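PDB 4D05: Atp-dependent DNA ligase from Psychromonas sp., which seals breaks in DNA by ATP-dependent ligation, probably through a covalent enzyme-adenylate intermediate. Local coordinates for residues I97-K102 against E108-K113; G193-L198 against E221-P226; I202-K205 against T211-I214. One frame throughout, in Å; residues are numbered along the deposited sequence.

Interaction 1: I97-K102 against E108-K113; sequences IFDLPK and EQRINK. With AMP (adenosine monophosphate), chain H.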
# COMPACT_ATOMS: atom_id res chain seq x y z
N ILE A 97 -10.54 -6.95 -8.54
CA ILE A 97 -9.81 -8.15 -8.20
C ILE A 97 -8.37 -8.14 -8.66
O ILE A 97 -8.05 -7.60 -9.72
CB ILE A 97 -10.56 -9.41 -8.66
CG1 ILE A 97 -10.64 -9.50 -10.18
CG2 ILE A 97 -11.96 -9.40 -8.00
CD1 ILE A 97 -11.20 -10.86 -10.68
N PHE A 98 -7.53 -8.79 -7.86
CA PHE A 98 -6.13 -8.89 -8.16
C PHE A 98 -5.55 -10.30 -7.96
O PHE A 98 -4.40 -10.52 -8.29
CB PHE A 98 -5.32 -7.81 -7.38
CG PHE A 98 -5.50 -7.86 -5.88
CD1 PHE A 98 -4.94 -8.86 -5.14
CD2 PHE A 98 -6.19 -6.87 -5.21
CE1 PHE A 98 -5.09 -8.91 -3.76
CE2 PHE A 98 -6.31 -6.92 -3.82
CZ PHE A 98 -5.75 -7.94 -3.11
N ASP A 99 -6.32 -11.26 -7.44
CA ASP A 99 -5.82 -12.62 -7.42
C ASP A 99 -6.93 -13.64 -7.20
O ASP A 99 -8.09 -13.29 -6.96
CB ASP A 99 -4.70 -12.78 -6.38
CG ASP A 99 -3.59 -13.73 -6.83
OD1 ASP A 99 -3.86 -14.58 -7.70
OD2 ASP A 99 -2.47 -13.67 -6.28
N LEU A 100 -6.55 -14.90 -7.35
CA LEU A 100 -7.41 -16.09 -7.22
C LEU A 100 -6.74 -17.01 -6.18
O LEU A 100 -5.86 -17.81 -6.50
CB LEU A 100 -7.55 -16.83 -8.57
CG LEU A 100 -8.14 -16.03 -9.72
CD1 LEU A 100 -8.24 -16.84 -11.00
CD2 LEU A 100 -9.52 -15.51 -9.39
N PRO A 101 -7.09 -16.84 -4.91
CA PRO A 101 -6.26 -17.45 -3.85
C PRO A 101 -6.33 -18.95 -3.72
O PRO A 101 -5.53 -19.50 -2.96
CB PRO A 101 -6.81 -16.81 -2.55
CG PRO A 101 -7.66 -15.74 -2.99
CD PRO A 101 -8.12 -15.95 -4.38
N LYS A 102 -7.27 -19.62 -4.40
CA LYS A 102 -7.32 -21.07 -4.34
C LYS A 102 -6.70 -21.70 -5.59
O LYS A 102 -6.69 -22.93 -5.76
CB LYS A 102 -8.75 -21.56 -4.15
CG LYS A 102 -9.33 -21.23 -2.77
CD LYS A 102 -8.53 -21.87 -1.63
CE LYS A 102 -9.12 -21.61 -0.24
NZ LYS A 102 -8.37 -22.36 0.82
N GLU A 108 0.56 -15.48 -14.01
CA GLU A 108 0.23 -15.18 -15.39
C GLU A 108 -1.06 -15.87 -15.84
O GLU A 108 -1.92 -15.26 -16.47
CB GLU A 108 1.40 -15.55 -16.30
CG GLU A 108 1.16 -15.13 -17.70
CD GLU A 108 2.43 -15.22 -18.50
OE1 GLU A 108 3.24 -14.26 -18.42
OE2 GLU A 108 2.64 -16.29 -19.13
N GLN A 109 -1.21 -17.16 -15.53
CA GLN A 109 -2.46 -17.86 -15.86
C GLN A 109 -3.62 -17.39 -15.01
O GLN A 109 -4.76 -17.43 -15.44
CB GLN A 109 -2.29 -19.37 -15.75
CG GLN A 109 -1.55 -19.98 -16.94
CD GLN A 109 -1.54 -21.51 -16.94
OE1 GLN A 109 -2.31 -22.15 -16.25
NE2 GLN A 109 -0.67 -22.08 -17.75
N ARG A 110 -3.35 -16.97 -13.78
CA ARG A 110 -4.41 -16.45 -12.96
C ARG A 110 -4.96 -15.16 -13.56
O ARG A 110 -6.14 -14.95 -13.56
CB ARG A 110 -3.95 -16.26 -11.51
CG ARG A 110 -3.51 -17.58 -10.92
CD ARG A 110 -3.24 -17.74 -9.48
NE ARG A 110 -2.54 -16.70 -8.77
CZ ARG A 110 -1.29 -16.73 -8.33
NH1 ARG A 110 -0.43 -17.68 -8.66
NH2 ARG A 110 -0.86 -15.71 -7.61
N ILE A 111 -4.10 -14.29 -14.08
CA ILE A 111 -4.58 -13.08 -14.75
C ILE A 111 -5.48 -13.44 -15.92
O ILE A 111 -6.54 -12.86 -16.13
CB ILE A 111 -3.41 -12.24 -15.27
CG1 ILE A 111 -2.59 -11.66 -14.10
CG2 ILE A 111 -3.91 -11.14 -16.16
CD1 ILE A 111 -1.30 -11.00 -14.57
N ASN A 112 -5.07 -14.42 -16.72
CA ASN A 112 -5.89 -14.79 -17.86
C ASN A 112 -7.27 -15.27 -17.42
O ASN A 112 -8.29 -14.92 -18.02
CB ASN A 112 -5.16 -15.83 -18.69
CG ASN A 112 -5.76 -15.98 -20.04
OD1 ASN A 112 -6.70 -16.76 -20.20
ND2 ASN A 112 -5.24 -15.20 -21.05
N LYS A 113 -7.30 -16.07 -16.36
CA LYS A 113 -8.58 -16.53 -15.84
C LYS A 113 -9.42 -15.37 -15.32
O LYS A 113 -10.62 -15.31 -15.57
CB LYS A 113 -8.41 -17.61 -14.78
CG LYS A 113 -9.72 -18.19 -14.34
CD LYS A 113 -9.54 -19.40 -13.47
CE LYS A 113 -10.86 -19.97 -13.08
NZ LYS A 113 -10.70 -21.26 -12.35
P AMP H . -0.55 -0.48 1.13
O1P AMP H . 0.76 -0.51 1.87
O2P AMP H . -1.83 0.13 1.68
O5' AMP H . -0.80 -1.95 0.59
C5' AMP H . -1.92 -2.07 -0.25
C4' AMP H . -2.67 -3.28 0.22
O4' AMP H . -3.80 -3.52 -0.60
C3' AMP H . -1.75 -4.44 0.12
O3' AMP H . -1.96 -5.16 1.34
C2' AMP H . -2.25 -5.21 -1.07
O2' AMP H . -2.09 -6.55 -0.58
C1' AMP H . -3.67 -4.68 -1.41
N9 AMP H . -3.74 -4.13 -2.81
C8 AMP H . -4.20 -2.94 -3.27
N7 AMP H . -4.05 -2.80 -4.62
C5 AMP H . -3.53 -3.98 -5.02
C6 AMP H . -3.06 -4.51 -6.31
N6 AMP H . -3.20 -3.78 -7.42
N1 AMP H . -2.57 -5.76 -6.29
C2 AMP H . -2.39 -6.48 -5.17
N3 AMP H . -2.76 -6.06 -3.98
C4 AMP H . -3.32 -4.83 -3.85

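Interaction 2: G193-L198 against E221-P226; sequences GKYEGL and EERSTP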
# COMPACT_ATOMS: atom_id res chain seq x y z
N GLY A 193 27.28 27.69 8.80
CA GLY A 193 26.98 28.49 7.63
C GLY A 193 25.65 29.21 7.76
O GLY A 193 25.42 29.95 8.72
N LYS A 194 24.74 28.98 6.80
CA LYS A 194 23.44 29.61 6.87
C LYS A 194 22.67 29.13 8.11
O LYS A 194 21.73 29.79 8.54
CB LYS A 194 22.62 29.35 5.60
CG LYS A 194 22.31 27.90 5.33
CD LYS A 194 21.55 27.80 3.98
CE LYS A 194 21.34 26.37 3.52
NZ LYS A 194 20.83 26.30 2.10
N TYR A 195 23.06 27.99 8.68
CA TYR A 195 22.40 27.47 9.88
C TYR A 195 23.20 27.67 11.19
O TYR A 195 22.90 27.06 12.25
CB TYR A 195 22.00 25.99 9.72
CG TYR A 195 21.06 25.75 8.53
CD1 TYR A 195 20.00 26.61 8.26
CD2 TYR A 195 21.25 24.67 7.68
CE1 TYR A 195 19.16 26.38 7.18
CE2 TYR A 195 20.41 24.44 6.59
CZ TYR A 195 19.37 25.30 6.35
OH TYR A 195 18.53 25.08 5.27
N GLU A 196 24.23 28.53 11.13
CA GLU A 196 24.94 28.87 12.33
C GLU A 196 23.95 29.50 13.31
O GLU A 196 23.16 30.39 12.96
CB GLU A 196 26.09 29.83 12.03
CG GLU A 196 27.07 29.99 13.21
CD GLU A 196 28.26 30.90 12.92
OE1 GLU A 196 28.87 30.77 11.83
OE2 GLU A 196 28.57 31.73 13.81
N GLY A 197 23.98 29.02 14.55
CA GLY A 197 23.08 29.53 15.55
C GLY A 197 21.69 28.96 15.50
O GLY A 197 20.81 29.42 16.25
N LEU A 198 21.48 28.03 14.58
CA LEU A 198 20.19 27.37 14.35
C LEU A 198 20.39 25.86 14.35
O LEU A 198 21.48 25.37 14.61
CB LEU A 198 19.64 27.81 13.00
CG LEU A 198 19.44 29.31 12.81
CD1 LEU A 198 19.14 29.62 11.33
CD2 LEU A 198 18.30 29.83 13.71
N GLU A 221 11.26 27.94 10.16
CA GLU A 221 10.75 28.11 11.54
C GLU A 221 11.22 26.97 12.46
O GLU A 221 11.52 27.18 13.65
CB GLU A 221 9.23 28.19 11.54
CG GLU A 221 8.67 29.47 10.90
CD GLU A 221 8.84 29.55 9.36
OE1 GLU A 221 9.00 28.50 8.67
OE2 GLU A 221 8.78 30.71 8.86
N GLU A 222 11.25 25.75 11.91
CA GLU A 222 11.72 24.59 12.65
C GLU A 222 13.24 24.63 12.89
O GLU A 222 13.72 24.03 13.83
CB GLU A 222 11.31 23.29 11.94
CG GLU A 222 9.79 23.10 12.01
CD GLU A 222 9.25 22.07 11.06
OE1 GLU A 222 9.91 21.74 10.03
OE2 GLU A 222 8.13 21.58 11.34
N ARG A 223 13.99 25.34 12.07
CA ARG A 223 15.41 25.46 12.35
C ARG A 223 15.66 26.45 13.47
O ARG A 223 16.71 26.40 14.12
CB ARG A 223 16.15 25.83 11.13
CG ARG A 223 16.16 24.64 10.18
CD ARG A 223 17.28 24.67 9.31
NE ARG A 223 17.17 23.70 8.24
CZ ARG A 223 17.81 22.55 8.19
NH1 ARG A 223 18.62 22.17 9.18
NH2 ARG A 223 17.64 21.77 7.14
N SER A 224 14.71 27.36 13.68
CA SER A 224 14.79 28.30 14.81
C SER A 224 14.15 27.73 16.08
O SER A 224 14.63 28.00 17.18
CB SER A 224 14.09 29.62 14.47
OG SER A 224 14.41 30.07 13.16
N THR A 225 13.08 26.94 15.93
CA THR A 225 12.39 26.32 17.06
C THR A 225 12.26 24.82 16.81
O THR A 225 11.31 24.36 16.19
CB THR A 225 11.00 26.92 17.30
OG1 THR A 225 11.13 28.34 17.47
CG2 THR A 225 10.36 26.30 18.53
N PRO A 226 13.25 24.06 17.24
CA PRO A 226 13.31 22.65 16.89
C PRO A 226 12.32 21.78 17.67
O PRO A 226 11.76 22.19 18.71
CB PRO A 226 14.75 22.28 17.24
CG PRO A 226 15.06 23.13 18.39
CD PRO A 226 14.41 24.47 18.04

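Interaction 3: I202-K205 against T211-I214; sequences ILVK and TFKI. With SO4 (sulfate ion), chain E.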
# COMPACT_ATOMS: atom_id res chain seq x y z
N ILE A 202 18.93 16.83 13.56
CA ILE A 202 18.61 16.11 14.79
C ILE A 202 19.19 14.72 14.73
O ILE A 202 19.42 14.18 13.64
CB ILE A 202 17.11 16.03 15.08
CG1 ILE A 202 16.38 15.34 13.92
CG2 ILE A 202 16.52 17.42 15.32
CD1 ILE A 202 14.87 15.19 14.08
N LEU A 203 19.42 14.15 15.90
CA LEU A 203 19.69 12.73 15.99
C LEU A 203 18.43 12.08 16.56
O LEU A 203 17.87 12.57 17.52
CB LEU A 203 20.85 12.46 16.92
CG LEU A 203 22.24 12.74 16.38
CD1 LEU A 203 23.22 12.49 17.55
CD2 LEU A 203 22.60 11.91 15.14
N VAL A 204 18.00 10.99 15.93
CA VAL A 204 16.82 10.27 16.39
C VAL A 204 17.17 8.81 16.59
O VAL A 204 18.12 8.32 16.01
CB VAL A 204 15.63 10.39 15.42
CG1 VAL A 204 15.29 11.85 15.18
CG2 VAL A 204 15.90 9.66 14.08
N LYS A 205 16.37 8.12 17.40
CA LYS A 205 16.49 6.68 17.54
C LYS A 205 15.13 6.06 17.20
O LYS A 205 14.10 6.41 17.80
CB LYS A 205 16.92 6.29 18.95
CG LYS A 205 17.16 4.80 19.13
CD LYS A 205 17.78 4.51 20.50
CE LYS A 205 18.09 3.04 20.70
NZ LYS A 205 18.72 2.80 22.06
N THR A 211 20.08 4.56 15.64
CA THR A 211 20.27 5.99 15.82
C THR A 211 20.89 6.58 14.54
O THR A 211 21.88 6.06 14.00
CB THR A 211 21.18 6.28 17.04
OG1 THR A 211 20.54 5.81 18.21
CG2 THR A 211 21.45 7.77 17.20
N PHE A 212 20.32 7.68 14.08
CA PHE A 212 20.78 8.32 12.84
C PHE A 212 20.43 9.77 12.78
O PHE A 212 19.59 10.27 13.56
CB PHE A 212 20.25 7.59 11.58
CG PHE A 212 18.76 7.59 11.47
CD1 PHE A 212 18.01 6.66 12.19
CD2 PHE A 212 18.10 8.51 10.66
CE1 PHE A 212 16.61 6.65 12.09
CE2 PHE A 212 16.73 8.51 10.53
CZ PHE A 212 15.97 7.57 11.27
N LYS A 213 21.11 10.46 11.87
CA LYS A 213 20.94 11.90 11.68
C LYS A 213 19.87 12.23 10.65
O LYS A 213 19.81 11.61 9.60
CB LYS A 213 22.27 12.48 11.20
CG LYS A 213 22.26 13.95 10.92
CD LYS A 213 23.63 14.46 10.52
CE LYS A 213 23.91 14.23 9.04
NZ LYS A 213 25.13 15.00 8.68
N ILE A 214 19.07 13.25 10.93
CA ILE A 214 18.13 13.81 9.98
C ILE A 214 18.40 15.30 9.86
O ILE A 214 18.24 16.06 10.84
CB ILE A 214 16.66 13.59 10.39
CG1 ILE A 214 16.34 12.10 10.42
CG2 ILE A 214 15.71 14.32 9.44
CD1 ILE A 214 14.96 11.81 11.00
S SO4 E . 22.34 2.95 21.82
O1 SO4 E . 21.52 2.19 20.86
O2 SO4 E . 23.07 1.99 22.66
O3 SO4 E . 23.26 3.89 21.12
O4 SO4 E . 21.41 3.71 22.66

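Interaction 1: I97-K102 against E108-K113
Asp99 and Arg110 join in a side-on salt bridge inside the beta-alpha-beta unit of the nucleotide-binding domain, tying the end of strand 94-99 to the first turns of helix 107-121. The tight part of the contact is this pair. Carboxylate and guanidinium lie almost in one plane, 11° apart, and each acid oxygen offers its syn lone pair to a different nitrogen: OD1 of Asp99 takes NE of Arg110 at 2.7 Å, and OD2 of Asp99 takes NH2 of Arg110 at 2.9 Å. OD1 of Asp99 also accepts the backbone N of Leu100, from its anti side and tilted out of the carboxylate plane, so one oxygen holds both the arginine and the chain leaving the strand. Arginine suits the place because its third nitrogen, NH1, remains available to bind the carbonyl oxygens of Val105 and Ala162. A bend at chi3 (-41°) carries the guanidinium round to the carboxylate, and pairing the two charges probably offsets the cost of burying them.

Leu100, also buried, passes from the tight part to the loose one. Its CD1 rests 3.8 Å from the carbonyl O of Arg110 and against the aliphatic part of Lys113, the exposed side of the contact, whose extended chain leads its ammonium outward; Met114 backs the leucine from the same helix.

Phe98, which with Asp99 forms a classic beta bulge opposite Asp63, turns away from the helix into the AMP pocket. With CG of Phe98 between its backbone N and carbonyl carbon (chi1 56°), the ring lies face-on against the adenine, and N3 of AMP sits 3.4 Å above the ring plane, over its centre.

Interaction 2: G193-L198 against E221-P226
Tyr195 and Arg223 make the aromatic part of this contact, a cation-pi stack in which the guanidinium lies flat on the phenol ring. The two planes are 14° apart and their centres 3.9 Å. NE of Arg223 comes within 3.3 Å of CZ of Tyr195. The arginine chain, extended from CG to NE, also slides its CD over the same face, adding a CH-pi contact 3.6 Å from CD of Arg223 to the centroid of the Tyr195 ring. On the opposite face lies CG of Lys194, so the ring lies between the Arg223 guanidinium and CD on one face and the Lys194 side chain on the other.

Polar bonds fix the arginine from outside the two segments. NH1 reaches the carbonyl oxygens of Leu199 and Gly200, while NH2 reaches that of Gly215; these bonds hold the guanidinium in place while one of its faces lies on the tyrosine. The contact thus joins the 193-198 connection between two strands of the OB-fold domain to the short helix 220-224. A type II turn from Tyr195 to Leu198, closed by N of Leu198 on O of Tyr195, has Gly197 at a positive phi (81°) that glycine adopts readily.

Van der Waals contact is slighter: the leucine carbons rest against polar oxygens. CB of Leu198 lies 3.4 Å from the carbonyl O of Arg223, and CD2 of Leu198 approaches OG of Ser224 at 3.9 Å. That hydroxyl has its hydrogen-bond partner within the helix, at O of Asp220.

Interaction 3: I202-K205 against T211-I214
Val204 and Phe212 pair by two backbone hydrogen bonds, and Ile202 and Ile214 do the same two residues along. N of Val204 donates to O of Phe212 at 2.9 Å, and N of Phe212 returns to O of Val204 at 3.0 Å. In the other pair, N of Ile214 to O of Ile202 and N of Ile202 to O of Ile214 are both 2.9 Å. The N-H and C=O groups of these four residues are thereby satisfied across the hairpin. Three of the carbonyl oxygens gain a further CA-H...O contact, the shortest being 3.2 Å from CA of Thr211 to O of Val204.

Leu203 and Lys205 sit at non-hydrogen-bonded positions opposite Lys213 and Thr211. Their backbones instead bond to strand 179-190, Leu203 with Ile186 and Ala187, Lys205 with Thr184. At the exposed end, the straight chain of Lys205 carries NZ to a sulfate, probably from the crystallisation liquor, giving hydrogen bonds of 2.9 Å to its O4 and 3.1 Å to its O1. Lysine suits this rim because its methylenes can pass OG1 of Thr211 while the charge remains outside.

The buried face is apolar. CG2 of Val204 lies over the Phe212 ring, 3.7 Å from the centroid, and also touches CD1 of Ile214. Phe212 can present that face because chi1 of 61° swings its ring across toward the valine; Tyr235 meets the same ring edge-to-face. Beta-branched Ile202 and Ile214 suit extended backbone and lie side by side. Side chains alternate between this buried face (Ile202, Val204, Phe212, Ile214) and a more exposed, mostly polar one (Leu203, Lys205, Thr211, Lys213), as befits a twisted antiparallel hairpin of the OB-fold, whose barrel interior probably receives Val204 and Phe212.

Interaction 1 belongs to the nucleotide-binding domain, beside the AMP pocket, whereas interactions 2 and 3 lie in the OB-like domain on the opposite side of the chain's centre. Centre to centre, interaction 1 is about 54 Å from interaction 2 and about 44 Å from interaction 3, and it closes along the chain before either opens. The other two are about 17 Å apart and nested: hairpin 202-205/211-214 is enclosed by the loop that 193-198 and 221-226 close, with helix 220-224 following strand 211-214. Each domain therefore has its own local contacts, consistent with DNA ligases moving the OB domain relative to the nucleotide-binding domain during catalysis.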